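Local structure of putative phosphomannomutase (Thermus thermophilus, 1TUO) at residues E37-H42 with G102-T107; G49-G54 with G70-M75; A63-L68 with V79-G84. The protein is a putative phosphosugar mutase of the phosphohexose mutase family that probably uses magnesium to move a phosphate group within its sugar substrate. All blocks are in the same frame, centred on the assembly; numbering follows the deposited sequence.

Interaction 1 of 3, residues E37-H42 with G102-T107; sequences EAYGRH and GGAMLT
Tyr39 is the one residue of helix 37-42 that reaches strand 102-106. Its CG lies anti to the backbone N (chi1 -174°), which carries the ring out from the helix toward the sheet. The apolar part is slight: ring atom CE2 stands 4.4 Å from Ala104 CB. The methyl meets the ring obliquely.

The polar part lies at the far end of the ring. Tyr39 OH comes to 3.7 Å from Gly102 C and 3.4 Å from Gly103 N. The angle at this N-H is poor for a hydrogen bond. The hydroxyl lies against the peptide link between the two glycines, where the strand has no side chains.

A salt bridge forms within the helix, on a side that does not touch the strand. Arg41 grips Glu37 side-on, with NE 3.0 Å and NH2 3.1 Å from OE1. The acceptor lies in the guanidinium plane.

The contact packs a helix of one outer layer on the mixed sheet of the alpha/beta/alpha domain I. The two segments run nearly antiparallel, at 170°, with their axes 11.3 Å apart. Other elements share the space between them. Phe120 of strand 115-122 meets the Tyr39 ring, Ile136 of helix 130-138 also touches Tyr39, and Leu68 of helix 61-75 packs on Ala104.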
# COMPACT_ATOMS: atom_id res chain seq x y z
N GLU A 37 7.13 -21.11 -14.45
CA GLU A 37 7.53 -22.50 -14.23
C GLU A 37 7.92 -22.72 -12.77
O GLU A 37 7.55 -23.73 -12.17
CB GLU A 37 8.72 -22.85 -15.13
CG GLU A 37 9.10 -24.33 -15.10
CD GLU A 37 8.12 -25.20 -15.86
OE1 GLU A 37 8.15 -26.44 -15.66
OE2 GLU A 37 7.32 -24.67 -16.66
N ALA A 38 8.67 -21.78 -12.21
CA ALA A 38 9.12 -21.87 -10.83
C ALA A 38 7.93 -21.88 -9.88
O ALA A 38 7.84 -22.70 -8.97
CB ALA A 38 10.02 -20.70 -10.49
N TYR A 39 7.02 -20.94 -10.10
CA TYR A 39 5.83 -20.82 -9.27
C TYR A 39 4.92 -22.04 -9.37
O TYR A 39 4.42 -22.53 -8.35
CB TYR A 39 5.06 -19.55 -9.67
CG TYR A 39 3.89 -19.23 -8.78
CD1 TYR A 39 4.04 -19.18 -7.39
CD2 TYR A 39 2.65 -18.92 -9.32
CE1 TYR A 39 2.96 -18.85 -6.56
CE2 TYR A 39 1.57 -18.58 -8.51
CZ TYR A 39 1.73 -18.54 -7.13
OH TYR A 39 0.67 -18.20 -6.33
N GLY A 40 4.73 -22.54 -10.58
CA GLY A 40 3.88 -23.71 -10.77
C GLY A 40 4.46 -24.94 -10.09
O GLY A 40 3.73 -25.69 -9.43
N ARG A 41 5.76 -25.15 -10.25
CA ARG A 41 6.42 -26.29 -9.63
C ARG A 41 6.27 -26.20 -8.12
O ARG A 41 6.02 -27.20 -7.44
CB ARG A 41 7.91 -26.33 -10.01
CG ARG A 41 8.16 -26.54 -11.49
CD ARG A 41 9.63 -26.84 -11.80
NE ARG A 41 9.87 -26.90 -13.25
CZ ARG A 41 10.99 -27.34 -13.81
NH1 ARG A 41 11.99 -27.78 -13.06
NH2 ARG A 41 11.10 -27.35 -15.13
N HIS A 42 6.44 -24.99 -7.60
CA HIS A 42 6.31 -24.75 -6.17
C HIS A 42 4.91 -25.11 -5.67
O HIS A 42 4.76 -25.78 -4.64
CB HIS A 42 6.59 -23.28 -5.86
CG HIS A 42 6.21 -22.89 -4.46
ND1 HIS A 42 6.88 -23.35 -3.35
CD2 HIS A 42 5.25 -22.05 -4.01
CE1 HIS A 42 6.34 -22.81 -2.27
NE2 HIS A 42 5.35 -22.02 -2.64
N GLY A 102 -3.13 -19.69 -3.91
CA GLY A 102 -2.31 -18.50 -3.97
C GLY A 102 -2.73 -17.58 -5.09
O GLY A 102 -3.68 -17.86 -5.81
N GLY A 103 -2.00 -16.48 -5.25
CA GLY A 103 -2.30 -15.53 -6.30
C GLY A 103 -1.05 -14.85 -6.80
O GLY A 103 -0.04 -14.79 -6.10
N ALA A 104 -1.11 -14.35 -8.03
CA ALA A 104 0.02 -13.66 -8.64
C ALA A 104 -0.52 -12.36 -9.20
O ALA A 104 -1.51 -12.35 -9.91
CB ALA A 104 0.62 -14.50 -9.75
N MET A 105 0.15 -11.26 -8.88
CA MET A 105 -0.30 -9.96 -9.37
C MET A 105 0.79 -9.29 -10.21
O MET A 105 1.92 -9.11 -9.78
CB MET A 105 -0.64 -9.08 -8.17
CG MET A 105 -1.06 -7.67 -8.57
SD MET A 105 -2.75 -7.61 -9.18
CE MET A 105 -2.76 -5.89 -9.72
N LEU A 106 0.42 -8.93 -11.43
CA LEU A 106 1.34 -8.25 -12.33
C LEU A 106 1.22 -6.76 -12.01
O LEU A 106 0.23 -6.11 -12.35
CB LEU A 106 0.98 -8.51 -13.80
CG LEU A 106 1.54 -9.78 -14.46
CD1 LEU A 106 3.06 -9.64 -14.61
CD2 LEU A 106 1.18 -11.02 -13.63
N THR A 107 2.24 -6.24 -11.33
CA THR A 107 2.25 -4.84 -10.95
C THR A 107 3.63 -4.44 -10.45
O THR A 107 4.44 -5.29 -10.07
CB THR A 107 1.23 -4.56 -9.81
OG1 THR A 107 1.16 -3.15 -9.56
CG2 THR A 107 1.64 -5.26 -8.52

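Interaction 2 of 3, residues G49-G54 with G70-M75; sequences GLVVVG and GHLAGM
Val51 and Leu72 make the closer of two contacts between strand 50-54 and helix 70-75. The Val51 side chain points toward the helix. A chi1 of 179° sets its CG1 beside the carbonyl carbon. This branch does the touching, with CG1 3.9 Å from Leu72 CD1. The two side chains cross at about a right angle. Their backbones are also nearest here, with 8.2 Å between Val51 CA and Leu72 CA. Leu43 of helix 29-45 packs on Val51 as well.

Val52 points the other way. It serves the opposite face of the sheet, where Leu91, Ala94 and Val95 of helix 88-97 cover it.

Val53 turns back toward helix 70-75. It offers its other branch, CG2, which stands 4.5 Å from the same Leu72 CD1. This is a looser touch than that of Val51. Leu81 of the adjoining strand 78-82 packs beside Val53.

One leucine methyl therefore meets both valines that face the helix. Leu72 CG is anti to its own carbonyl carbon (chi1 -66°), and the chain then extends to CD1 (chi2 178°). That extension brings the methyl to the sheet. The polar His71 is turned from the strand. Its two ring nitrogens bond to His33 and Glu37 of helix 29-45.

Strand 50-55 and helix 61-75 are the first two elements of a beta-alpha-beta unit that strand 78-82 completes. Backbone groups of Val51 bond to strand 78-82, and those of Val52 to strand 102-106. The contact itself is wholly apolar and buried. Helix and strand meet through methyl groups alone. Such an interface rests on close fit and exclusion of water rather than on directed bonds.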
# COMPACT_ATOMS: atom_id res chain seq x y z
N GLY A 49 -3.82 -26.80 -6.79
CA GLY A 49 -4.97 -26.01 -6.40
C GLY A 49 -5.31 -24.90 -7.38
O GLY A 49 -4.89 -24.92 -8.53
N LEU A 50 -6.10 -23.95 -6.90
CA LEU A 50 -6.52 -22.81 -7.70
C LEU A 50 -5.56 -21.63 -7.52
O LEU A 50 -5.08 -21.38 -6.42
CB LEU A 50 -7.92 -22.37 -7.28
CG LEU A 50 -8.41 -21.04 -7.85
CD1 LEU A 50 -8.64 -21.18 -9.33
CD2 LEU A 50 -9.70 -20.63 -7.13
N VAL A 51 -5.29 -20.92 -8.60
CA VAL A 51 -4.42 -19.75 -8.53
C VAL A 51 -5.17 -18.61 -9.18
O VAL A 51 -5.75 -18.79 -10.25
CB VAL A 51 -3.10 -19.94 -9.31
CG1 VAL A 51 -2.24 -18.67 -9.20
CG2 VAL A 51 -2.33 -21.14 -8.77
N VAL A 52 -5.16 -17.45 -8.54
CA VAL A 52 -5.82 -16.27 -9.08
C VAL A 52 -4.74 -15.33 -9.59
O VAL A 52 -3.76 -15.08 -8.89
CB VAL A 52 -6.67 -15.56 -8.02
CG1 VAL A 52 -7.46 -14.43 -8.65
CG2 VAL A 52 -7.64 -16.57 -7.38
N VAL A 53 -4.91 -14.84 -10.81
CA VAL A 53 -3.94 -13.92 -11.41
C VAL A 53 -4.61 -12.59 -11.70
O VAL A 53 -5.77 -12.54 -12.10
CB VAL A 53 -3.39 -14.49 -12.74
CG1 VAL A 53 -2.41 -13.49 -13.38
CG2 VAL A 53 -2.69 -15.82 -12.50
N GLY A 54 -3.88 -11.50 -11.48
CA GLY A 54 -4.44 -10.19 -11.76
C GLY A 54 -3.36 -9.29 -12.34
O GLY A 54 -2.18 -9.66 -12.33
N GLY A 70 -2.02 -18.80 -18.58
CA GLY A 70 -1.98 -19.94 -19.48
C GLY A 70 -0.91 -20.93 -19.09
O GLY A 70 -1.14 -22.14 -19.10
N HIS A 71 0.28 -20.43 -18.74
CA HIS A 71 1.38 -21.30 -18.35
C HIS A 71 1.03 -22.14 -17.11
O HIS A 71 1.25 -23.36 -17.09
CB HIS A 71 2.64 -20.47 -18.09
CG HIS A 71 3.90 -21.29 -18.01
ND1 HIS A 71 5.00 -21.04 -18.80
CD2 HIS A 71 4.23 -22.34 -17.22
CE1 HIS A 71 5.95 -21.91 -18.51
NE2 HIS A 71 5.51 -22.71 -17.55
N LEU A 72 0.50 -21.49 -16.08
CA LEU A 72 0.14 -22.20 -14.86
C LEU A 72 -0.94 -23.23 -15.15
O LEU A 72 -0.89 -24.35 -14.65
CB LEU A 72 -0.33 -21.22 -13.78
CG LEU A 72 0.75 -20.25 -13.27
CD1 LEU A 72 0.14 -19.29 -12.25
CD2 LEU A 72 1.91 -21.05 -12.65
N ALA A 73 -1.91 -22.86 -15.98
CA ALA A 73 -3.00 -23.77 -16.34
C ALA A 73 -2.44 -24.99 -17.09
O ALA A 73 -2.89 -26.12 -16.89
CB ALA A 73 -4.03 -23.04 -17.21
N GLY A 74 -1.45 -24.75 -17.94
CA GLY A 74 -0.84 -25.84 -18.69
C GLY A 74 -0.05 -26.79 -17.81
O GLY A 74 0.22 -27.93 -18.19
N MET A 75 0.33 -26.32 -16.61
CA MET A 75 1.08 -27.15 -15.68
C MET A 75 0.17 -27.99 -14.78
O MET A 75 0.64 -28.86 -14.07
CB MET A 75 1.99 -26.29 -14.81
CG MET A 75 3.15 -25.67 -15.57
SD MET A 75 4.19 -24.67 -14.49
CE MET A 75 5.00 -25.96 -13.50

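Interaction 3 of 3, residues A63-L68 with V79-G84; sequences AFARAL and VVLLKG
Leu81 reaches from strand 79-82 toward the helix and divides its two methyls between neighbouring residues of helix 63-68. CD1 meets Ala65 CB at 3.8 Å, and the carbonyl Ala65 O lies 4.1 Å from the same methyl. CD2 goes to Arg66, touching CG at 3.9 Å. The touch is to the aliphatic root of the arginine, and the two side chains cross obliquely.

Torsions at both ends account for this. In Leu81 a chi1 of 172° swings CG across from the nitrogen, and the fork then opens toward the helix. The Arg66 chain bends at chi3 (-63°). Its guanidinium folds back over its own helix. Ala63 CA lies over one face, 3.5 Å above the guanidinium plane and offset toward its rim. The charged end is thus kept off the leucine, and Arg66 remains exposed. A long, weak ion pair links its NH1 to Asp62.

Further out, the backbones are nearest at Arg66 and Leu81, with CA atoms 7.4 Å apart. The small Ala65 side chain is consistent with this close approach. Ala65 O also accepts a hydrogen bond from Ser69 OG, one turn later. Ser69 and Tyr151 pack around Leu81. Strand 78-82 is itself held between strands 50-55 and 152-154.

Helix 61-75 links two adjacent parallel strands, 50-55 and 78-82. This is a beta-alpha-beta crossover within the alpha/beta/alpha domain I of this phosphohexose mutase family member.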
# COMPACT_ATOMS: atom_id res chain seq x y z
N ALA A 63 -1.16 -8.56 -21.01
CA ALA A 63 -0.57 -9.64 -21.81
C ALA A 63 0.30 -10.57 -20.95
O ALA A 63 0.28 -11.79 -21.13
CB ALA A 63 0.26 -9.05 -22.95
N PHE A 64 1.06 -9.99 -20.02
CA PHE A 64 1.91 -10.80 -19.15
C PHE A 64 1.03 -11.67 -18.25
O PHE A 64 1.35 -12.82 -17.98
CB PHE A 64 2.80 -9.90 -18.28
CG PHE A 64 3.99 -9.32 -19.02
CD1 PHE A 64 4.14 -7.94 -19.15
CD2 PHE A 64 4.97 -10.14 -19.55
CE1 PHE A 64 5.27 -7.40 -19.79
CE2 PHE A 64 6.09 -9.61 -20.19
CZ PHE A 64 6.24 -8.24 -20.30
N ALA A 65 -0.08 -11.10 -17.79
CA ALA A 65 -1.00 -11.85 -16.92
C ALA A 65 -1.65 -13.02 -17.66
O ALA A 65 -1.83 -14.10 -17.10
CB ALA A 65 -2.07 -10.91 -16.36
N ARG A 66 -2.01 -12.80 -18.92
CA ARG A 66 -2.63 -13.86 -19.71
C ARG A 66 -1.60 -14.97 -19.94
O ARG A 66 -1.92 -16.15 -19.88
CB ARG A 66 -3.12 -13.32 -21.05
CG ARG A 66 -4.32 -12.38 -20.95
CD ARG A 66 -4.98 -12.17 -22.32
NE ARG A 66 -4.08 -11.52 -23.27
CZ ARG A 66 -3.90 -10.21 -23.37
NH1 ARG A 66 -4.56 -9.38 -22.57
NH2 ARG A 66 -3.06 -9.72 -24.27
N ALA A 67 -0.35 -14.57 -20.18
CA ALA A 67 0.73 -15.53 -20.42
C ALA A 67 0.99 -16.37 -19.17
O ALA A 67 1.15 -17.59 -19.25
CB ALA A 67 2.00 -14.79 -20.83
N LEU A 68 1.02 -15.71 -18.02
CA LEU A 68 1.25 -16.41 -16.76
C LEU A 68 0.09 -17.37 -16.46
O LEU A 68 0.31 -18.51 -16.04
CB LEU A 68 1.42 -15.41 -15.61
CG LEU A 68 1.49 -15.98 -14.19
CD1 LEU A 68 2.67 -16.93 -14.07
CD2 LEU A 68 1.60 -14.84 -13.18
N VAL A 79 -6.79 -22.17 -12.95
CA VAL A 79 -6.51 -20.74 -12.94
C VAL A 79 -7.70 -19.84 -13.22
O VAL A 79 -8.57 -20.16 -14.03
CB VAL A 79 -5.42 -20.39 -14.00
CG1 VAL A 79 -5.12 -18.90 -13.98
CG2 VAL A 79 -4.15 -21.18 -13.72
N VAL A 80 -7.73 -18.71 -12.52
CA VAL A 80 -8.76 -17.70 -12.70
C VAL A 80 -8.02 -16.38 -12.91
O VAL A 80 -7.24 -15.96 -12.06
CB VAL A 80 -9.68 -17.55 -11.47
CG1 VAL A 80 -10.49 -16.26 -11.59
CG2 VAL A 80 -10.61 -18.75 -11.37
N LEU A 81 -8.25 -15.74 -14.05
CA LEU A 81 -7.64 -14.46 -14.34
C LEU A 81 -8.73 -13.42 -14.10
O LEU A 81 -9.83 -13.56 -14.61
CB LEU A 81 -7.18 -14.39 -15.80
CG LEU A 81 -6.70 -13.01 -16.28
CD1 LEU A 81 -5.40 -12.64 -15.57
CD2 LEU A 81 -6.47 -13.03 -17.80
N LEU A 82 -8.43 -12.40 -13.30
CA LEU A 82 -9.41 -11.38 -13.03
C LEU A 82 -9.56 -10.47 -14.24
O LEU A 82 -8.57 -10.08 -14.86
CB LEU A 82 -9.03 -10.57 -11.79
CG LEU A 82 -8.94 -11.41 -10.52
CD1 LEU A 82 -8.58 -10.52 -9.34
CD2 LEU A 82 -10.28 -12.11 -10.27
N LYS A 83 -10.80 -10.15 -14.56
CA LYS A 83 -11.14 -9.31 -15.70
C LYS A 83 -10.74 -7.84 -15.58
O LYS A 83 -11.14 -7.15 -14.63
CB LYS A 83 -12.65 -9.39 -15.97
CG LYS A 83 -13.09 -8.58 -17.19
CD LYS A 83 -14.60 -8.64 -17.37
CE LYS A 83 -15.05 -7.84 -18.59
NZ LYS A 83 -14.66 -6.40 -18.47
N GLY A 84 -9.96 -7.38 -16.55
CA GLY A 84 -9.53 -6.00 -16.59
C GLY A 84 -8.53 -5.63 -15.52
O GLY A 84 -8.17 -6.47 -14.69

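All three interactions lie in one domain and bring helices onto one mixed sheet. Interactions 2 and 3 both use helix 61-75 and join it to the paired strands 50-55 and 78-82. Interaction 3 uses its residues 63-68 and interaction 2 its residues 70-75. Interaction 1 brings helix 29-45 to the next strand, 102-106. A probable hydrogen bond, 2.8 Å from Leu106 N to Gly54 O, ties the strands of interactions 1 and 2. Interaction 2 is buried and purely aliphatic. Interaction 1 is equally buried but sets a phenol against glycine backbone. Interaction 3 alone reaches the surface, through Arg66. Leu106 CD1 packs 3.7 Å from Phe64 CB, joining interactions 1 and 3.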